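Cap5O (Staphylococcus aureus, PDB 3OJO) is a UDP-N-acetyl-mannosamine dehydrogenase that binds NAD and takes part in making the capsular polysaccharide of Staphylococcus aureus. Local coordinates at residues I105-V108 and M109-L112; F139-P142 and V143-L147. All blocks are in the same frame, centred on the assembly; numbering follows the deposited sequence.

Contact 1: residues I105-V108 and M109-L112; sequences ISLV and MRAL
Ile105 CG1 takes the cramped setting between its backbone N and carbonyl carbon (chi1 64°), while Met109 CG turns anti to its own carbonyl carbon (chi1 -65°), and the two side chains meet obliquely, one turn apart. They stand at the start of helix 106-115, Ile105 just ahead of it; this is the crossover helix between strands 86-89 and 124-127 in a beta-alpha-beta unit of the Rossmann-fold NAD-binding domain. The methyl CD1 of Ile105 lies 3.8 Å from Met109 CE and just as close to the same residue's CG. Bends at chi2 and chi3 curl the thioether so that its CE also reaches Val108 CG1, at 4.1 Å.

Round the helix, Leu107 and Arg110 run side by side in the same direction. A bend in the arginine at chi3 (-93°) sets its guanidinium against the leucine, whose CD2 sits over one face, displaced toward the rim and 3.3 Å from NH1. Ser106 CB comes to the same group obliquely, near NH2. The serine hydroxyl is otherwise engaged: OG is hydrogen-bonded to Asp104 OD2, just ahead of the helix.

Four successive i to i+4 backbone bonds hold the turn together. The first, from Met109 N to Ile105 O, measures 3.0 Å and uses a carbonyl from the residue just before the helix; the donor lies in its carbonyl plane.

Val108 packs inward on Ile89 of strand 86-89 and on Thr93, an NAD-binding residue, while Leu107 and Ala111 both belong to the NAD pocket. Leu107 O accepts the hydrogen bond from Ala111 N at 2.9 Å, and the alanine methyl CB packs close against the same oxygen, 3.1 Å away.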
ATOM      1  N   ILE B 105     -21.223  -7.938 -13.125  1.00 42.64           N
ATOM      2  CA  ILE B 105     -21.490  -7.323 -14.436  1.00 41.72           C
ATOM      3  C   ILE B 105     -22.868  -7.658 -15.021  1.00 44.84           C
ATOM      4  O   ILE B 105     -23.148  -7.280 -16.158  1.00 44.24           O
ATOM      5  CB  ILE B 105     -20.376  -7.589 -15.467  1.00 44.49           C
ATOM      6  CG1 ILE B 105     -20.248  -9.093 -15.812  1.00 45.59           C
ATOM      7  CG2 ILE B 105     -19.064  -6.842 -15.168  1.00 44.25           C
ATOM      8  CD1 ILE B 105     -19.774  -9.417 -17.203  1.00 53.07           C
ATOM      9  N   SER B 106     -23.703  -8.391 -14.265  1.00 42.13           N
ATOM     10  CA  SER B 106     -25.038  -8.845 -14.686  1.00 41.67           C
ATOM     11  C   SER B 106     -25.998  -7.748 -15.112  1.00 44.34           C
ATOM     12  O   SER B 106     -26.688  -7.928 -16.106  1.00 44.19           O
ATOM     13  CB  SER B 106     -25.674  -9.709 -13.606  1.00 46.27           C
ATOM     14  OG  SER B 106     -24.837 -10.817 -13.329  1.00 60.03           O
ATOM     15  N   LEU B 107     -26.048  -6.610 -14.379  1.00 40.96           N
ATOM     16  CA  LEU B 107     -26.960  -5.513 -14.740  1.00 40.66           C
ATOM     17  C   LEU B 107     -26.479  -4.783 -15.985  1.00 42.74           C
ATOM     18  O   LEU B 107     -27.296  -4.299 -16.768  1.00 42.19           O
ATOM     19  CB  LEU B 107     -27.261  -4.549 -13.580  1.00 41.20           C
ATOM     20  CG  LEU B 107     -27.576  -5.161 -12.194  1.00 47.36           C
ATOM     21  CD1 LEU B 107     -28.012  -4.097 -11.237  1.00 47.81           C
ATOM     22  CD2 LEU B 107     -28.683  -6.162 -12.256  1.00 52.51           C
ATOM     23  N   VAL B 108     -25.150  -4.755 -16.185  1.00 36.92           N
ATOM     24  CA  VAL B 108     -24.487  -4.180 -17.360  1.00 35.50           C
ATOM     25  C   VAL B 108     -24.798  -5.039 -18.611  1.00 38.52           C
ATOM     26  O   VAL B 108     -25.000  -4.506 -19.690  1.00 37.11           O
ATOM     27  CB  VAL B 108     -22.960  -4.058 -17.127  1.00 37.85           C
ATOM     28  CG1 VAL B 108     -22.275  -3.408 -18.320  1.00 38.03           C
ATOM     29  CG2 VAL B 108     -22.663  -3.291 -15.855  1.00 37.03           C
ATOM     30  N   MET B 109     -24.808  -6.355 -18.456  1.00 38.25           N
ATOM     31  CA  MET B 109     -25.094  -7.277 -19.539  1.00 40.25           C
ATOM     32  C   MET B 109     -26.595  -7.286 -19.866  1.00 47.08           C
ATOM     33  O   MET B 109     -26.962  -7.259 -21.040  1.00 47.68           O
ATOM     34  CB  MET B 109     -24.498  -8.660 -19.262  1.00 43.44           C
ATOM     35  CG  MET B 109     -22.963  -8.665 -19.209  1.00 49.02           C
ATOM     36  SD  MET B 109     -22.158  -7.895 -20.637  1.00 55.25           S
ATOM     37  CE  MET B 109     -20.980  -7.023 -19.877  1.00 52.42           C
ATOM     38  N   ARG B 110     -27.455  -7.197 -18.831  1.00 44.27           N
ATOM     39  CA  ARG B 110     -28.907  -7.068 -19.004  1.00 43.53           C
ATOM     40  C   ARG B 110     -29.195  -5.764 -19.743  1.00 46.32           C
ATOM     41  O   ARG B 110     -29.967  -5.777 -20.696  1.00 47.72           O
ATOM     42  CB  ARG B 110     -29.605  -7.052 -17.638  1.00 41.01           C
ATOM     43  CG  ARG B 110     -30.497  -8.238 -17.386  1.00 36.43           C
ATOM     44  CD  ARG B 110     -30.941  -8.310 -15.934  1.00 40.88           C
ATOM     45  NE  ARG B 110     -30.048  -9.146 -15.126  1.00 50.74           N
ATOM     46  CZ  ARG B 110     -30.072  -9.207 -13.797  1.00 70.84           C
ATOM     47  NH1 ARG B 110     -30.929  -8.467 -13.107  1.00 62.37           N
ATOM     48  NH2 ARG B 110     -29.228  -9.999 -13.149  1.00 57.03           N
ATOM     49  N   ALA B 111     -28.529  -4.649 -19.323  1.00 41.01           N
ATOM     50  CA  ALA B 111     -28.627  -3.335 -19.944  1.00 40.85           C
ATOM     51  C   ALA B 111     -28.088  -3.356 -21.373  1.00 46.14           C
ATOM     52  O   ALA B 111     -28.612  -2.635 -22.224  1.00 45.06           O
ATOM     53  CB  ALA B 111     -27.877  -2.301 -19.124  1.00 41.59           C
ATOM     54  N   LEU B 112     -27.034  -4.173 -21.638  1.00 44.37           N
ATOM     55  CA  LEU B 112     -26.490  -4.318 -22.986  1.00 43.98           C
ATOM     56  C   LEU B 112     -27.533  -4.985 -23.896  1.00 50.52           C
ATOM     57  O   LEU B 112     -27.753  -4.495 -25.005  1.00 50.72           O
ATOM     58  CB  LEU B 112     -25.136  -5.053 -23.015  1.00 43.28           C
ATOM     59  CG  LEU B 112     -24.403  -5.120 -24.395  1.00 47.56           C
ATOM     60  CD1 LEU B 112     -24.083  -3.728 -24.962  1.00 46.56           C
ATOM     61  CD2 LEU B 112     -23.148  -5.982 -24.321  1.00 50.09           C
TER

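Contact 2: residues F139-P142 and V143-L147; sequences FVKP and VIENL
Val140 O is approached by two backbone amides: Ile144 N makes a nearly straight bond to it (3.2 Å, N-H...O angle 160°), and Val143 N adds a weak one. The methyl CD1 of Ile144 also packs against that oxygen, 3.3 Å away, without bonding to it. The same CD1 reaches Val140 CG1, at 3.9 Å, the two side chains lying alongside each other and pointing the same way. Where Val143 would have met the carbonyl four residues back, its methyl CG2 stands 3.2 Å from Phe139 O instead. Pro142, which has no N-H to give to the turn before, marks a kink here.

The i to i+4 pattern, already resumed at Ile144, continues as Glu145 N bonds to Lys141 O at 2.8 Å. Lys141 keeps an extended chain, and the Glu145 carboxylate comes across it, OE1 3.4 Å from CE. The ammonium itself stays farther off, NZ 4.6 Å from OE1, too far for a salt bridge, though the opposite charges probably still attract each other. The bond from Asn146 N to Pro142 O is weak.

In the Rossmann domain this is helix 135-145, the crossover from strand 124-127 to strand 156-159. Val140 and Lys141 lie on Leu157 of the latter strand, Ile144 on Ile155 just before it, and Val140 and Ile144 also face the neighbouring helix 106-115.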
ATOM      1  N   PHE B 139     -16.475  -9.795 -23.082  1.00 54.38           N
ATOM      2  CA  PHE B 139     -17.907  -9.922 -22.802  1.00 54.15           C
ATOM      3  C   PHE B 139     -18.778  -9.015 -23.653  1.00 54.88           C
ATOM      4  O   PHE B 139     -19.808  -9.473 -24.149  1.00 54.54           O
ATOM      5  CB  PHE B 139     -18.203  -9.694 -21.312  1.00 56.72           C
ATOM      6  CG  PHE B 139     -17.685 -10.743 -20.353  1.00 59.48           C
ATOM      7  CD1 PHE B 139     -16.328 -10.834 -20.060  1.00 63.38           C
ATOM      8  CD2 PHE B 139     -18.566 -11.582 -19.674  1.00 62.84           C
ATOM      9  CE1 PHE B 139     -15.854 -11.784 -19.155  1.00 64.93           C
ATOM     10  CE2 PHE B 139     -18.092 -12.527 -18.758  1.00 66.22           C
ATOM     11  CZ  PHE B 139     -16.739 -12.621 -18.505  1.00 64.54           C
ATOM     12  N   VAL B 140     -18.395  -7.736 -23.809  1.00 47.81           N
ATOM     13  CA  VAL B 140     -19.170  -6.771 -24.596  1.00 45.93           C
ATOM     14  C   VAL B 140     -18.931  -7.017 -26.094  1.00 52.25           C
ATOM     15  O   VAL B 140     -19.895  -7.262 -26.823  1.00 52.74           O
ATOM     16  CB  VAL B 140     -18.956  -5.290 -24.133  1.00 46.82           C
ATOM     17  CG1 VAL B 140     -19.733  -4.307 -24.998  1.00 45.62           C
ATOM     18  CG2 VAL B 140     -19.346  -5.115 -22.670  1.00 46.17           C
ATOM     19  N   LYS B 141     -17.652  -7.022 -26.523  1.00 49.49           N
ATOM     20  CA  LYS B 141     -17.212  -7.247 -27.906  1.00 49.99           C
ATOM     21  C   LYS B 141     -17.805  -8.537 -28.556  1.00 56.19           C
ATOM     22  O   LYS B 141     -18.447  -8.399 -29.602  1.00 54.83           O
ATOM     23  CB  LYS B 141     -15.679  -7.165 -27.997  1.00 52.32           C
ATOM     24  CG  LYS B 141     -15.065  -7.193 -29.382  1.00 73.38           C
ATOM     25  CD  LYS B 141     -13.550  -7.242 -29.244  1.00 83.36           C
ATOM     26  CE  LYS B 141     -12.877  -7.895 -30.416  1.00 93.22           C
ATOM     27  NZ  LYS B 141     -11.467  -8.227 -30.103  1.00101.89           N
ATOM     28  N   PRO B 142     -17.710  -9.751 -27.940  1.00 54.27           N
ATOM     29  CA  PRO B 142     -18.319 -10.955 -28.555  1.00 54.07           C
ATOM     30  C   PRO B 142     -19.826 -10.900 -28.799  1.00 58.06           C
ATOM     31  O   PRO B 142     -20.304 -11.459 -29.785  1.00 59.59           O
ATOM     32  CB  PRO B 142     -18.002 -12.057 -27.552  1.00 56.06           C
ATOM     33  CG  PRO B 142     -16.779 -11.580 -26.876  1.00 61.19           C
ATOM     34  CD  PRO B 142     -16.998 -10.115 -26.702  1.00 56.36           C
ATOM     35  N   VAL B 143     -20.567 -10.241 -27.903  1.00 52.64           N
ATOM     36  CA  VAL B 143     -22.017 -10.072 -27.998  1.00 50.81           C
ATOM     37  C   VAL B 143     -22.345  -9.190 -29.219  1.00 54.88           C
ATOM     38  O   VAL B 143     -23.244  -9.521 -29.997  1.00 54.14           O
ATOM     39  CB  VAL B 143     -22.600  -9.517 -26.668  1.00 52.90           C
ATOM     40  CG1 VAL B 143     -24.051  -9.070 -26.821  1.00 52.18           C
ATOM     41  CG2 VAL B 143     -22.478 -10.548 -25.552  1.00 52.47           C
ATOM     42  N   ILE B 144     -21.603  -8.087 -29.382  1.00 51.53           N
ATOM     43  CA  ILE B 144     -21.799  -7.158 -30.479  1.00 52.44           C
ATOM     44  C   ILE B 144     -21.359  -7.772 -31.806  1.00 61.52           C
ATOM     45  O   ILE B 144     -22.070  -7.649 -32.801  1.00 62.35           O
ATOM     46  CB  ILE B 144     -21.150  -5.785 -30.166  1.00 55.12           C
ATOM     47  CG1 ILE B 144     -22.122  -4.890 -29.361  1.00 56.02           C
ATOM     48  CG2 ILE B 144     -20.768  -5.078 -31.435  1.00 54.24           C
ATOM     49  CD1 ILE B 144     -22.124  -5.052 -27.933  1.00 67.30           C
ATOM     50  N   GLU B 145     -20.217  -8.476 -31.808  1.00 60.24           N
ATOM     51  CA  GLU B 145     -19.696  -9.142 -33.006  1.00 60.34           C
ATOM     52  C   GLU B 145     -20.582 -10.301 -33.485  1.00 65.54           C
ATOM     53  O   GLU B 145     -20.564 -10.639 -34.671  1.00 64.70           O
ATOM     54  CB  GLU B 145     -18.228  -9.540 -32.831  1.00 61.36           C
ATOM     55  CG  GLU B 145     -17.302  -8.359 -33.105  1.00 68.45           C
ATOM     56  CD  GLU B 145     -15.818  -8.575 -32.898  1.00 85.42           C
ATOM     57  OE1 GLU B 145     -15.452  -9.426 -32.056  1.00 63.22           O
ATOM     58  OE2 GLU B 145     -15.018  -7.883 -33.570  1.00 82.56           O
ATOM     59  N   ASN B 146     -21.413 -10.846 -32.577  1.00 63.36           N
ATOM     60  CA  ASN B 146     -22.385 -11.902 -32.863  1.00 64.02           C
ATOM     61  C   ASN B 146     -23.499 -11.388 -33.777  1.00 70.17           C
ATOM     62  O   ASN B 146     -24.112 -12.177 -34.503  1.00 69.79           O
ATOM     63  CB  ASN B 146     -22.972 -12.470 -31.584  1.00 64.53           C
ATOM     64  CG  ASN B 146     -22.995 -13.977 -31.587  1.00 92.43           C
ATOM     65  OD1 ASN B 146     -24.053 -14.613 -31.685  1.00 80.18           O
ATOM     66  ND2 ASN B 146     -21.815 -14.580 -31.535  1.00 88.74           N
ATOM     67  N   LEU B 147     -23.754 -10.061 -33.735  1.00 67.71           N
ATOM     68  CA  LEU B 147     -24.697  -9.328 -34.598  1.00 67.76           C
ATOM     69  C   LEU B 147     -23.861  -8.885 -35.805  1.00 73.64           C
ATOM     70  O   LEU B 147     -22.645  -9.016 -35.716  1.00 72.68           O
ATOM     71  CB  LEU B 147     -25.212  -8.084 -33.855  1.00 67.66           C
ATOM     72  CG  LEU B 147     -25.779  -8.294 -32.451  1.00 71.84           C
ATOM     73  CD1 LEU B 147     -26.050  -6.980 -31.768  1.00 71.70           C
ATOM     74  CD2 LEU B 147     -27.039  -9.109 -32.498  1.00 74.48           C
TER

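How the contacts relate
From the N terminus, strand 86-89 leads into helix 106-115, where contact 1 lies; strand 124-127 follows, then helix 135-145 with contact 2, and then strand 156-159. Each contact is local to one helix, so neither closes a long loop, and the two come in series without nesting or crossing. The helices that carry them are consecutive crossover helices of the same domain, packed side by side. The centres of contact 1 and contact 2 are about 13 Å apart. Ile105 CD1 touches Phe139 CD2 at 3.5 Å, Met109 CE meets Val140 CG2 at 3.8 Å, and Leu112 reaches both Val140 and Ile144. Contact 1 lies at the NAD pocket; contact 2 sits farther from the cofactor.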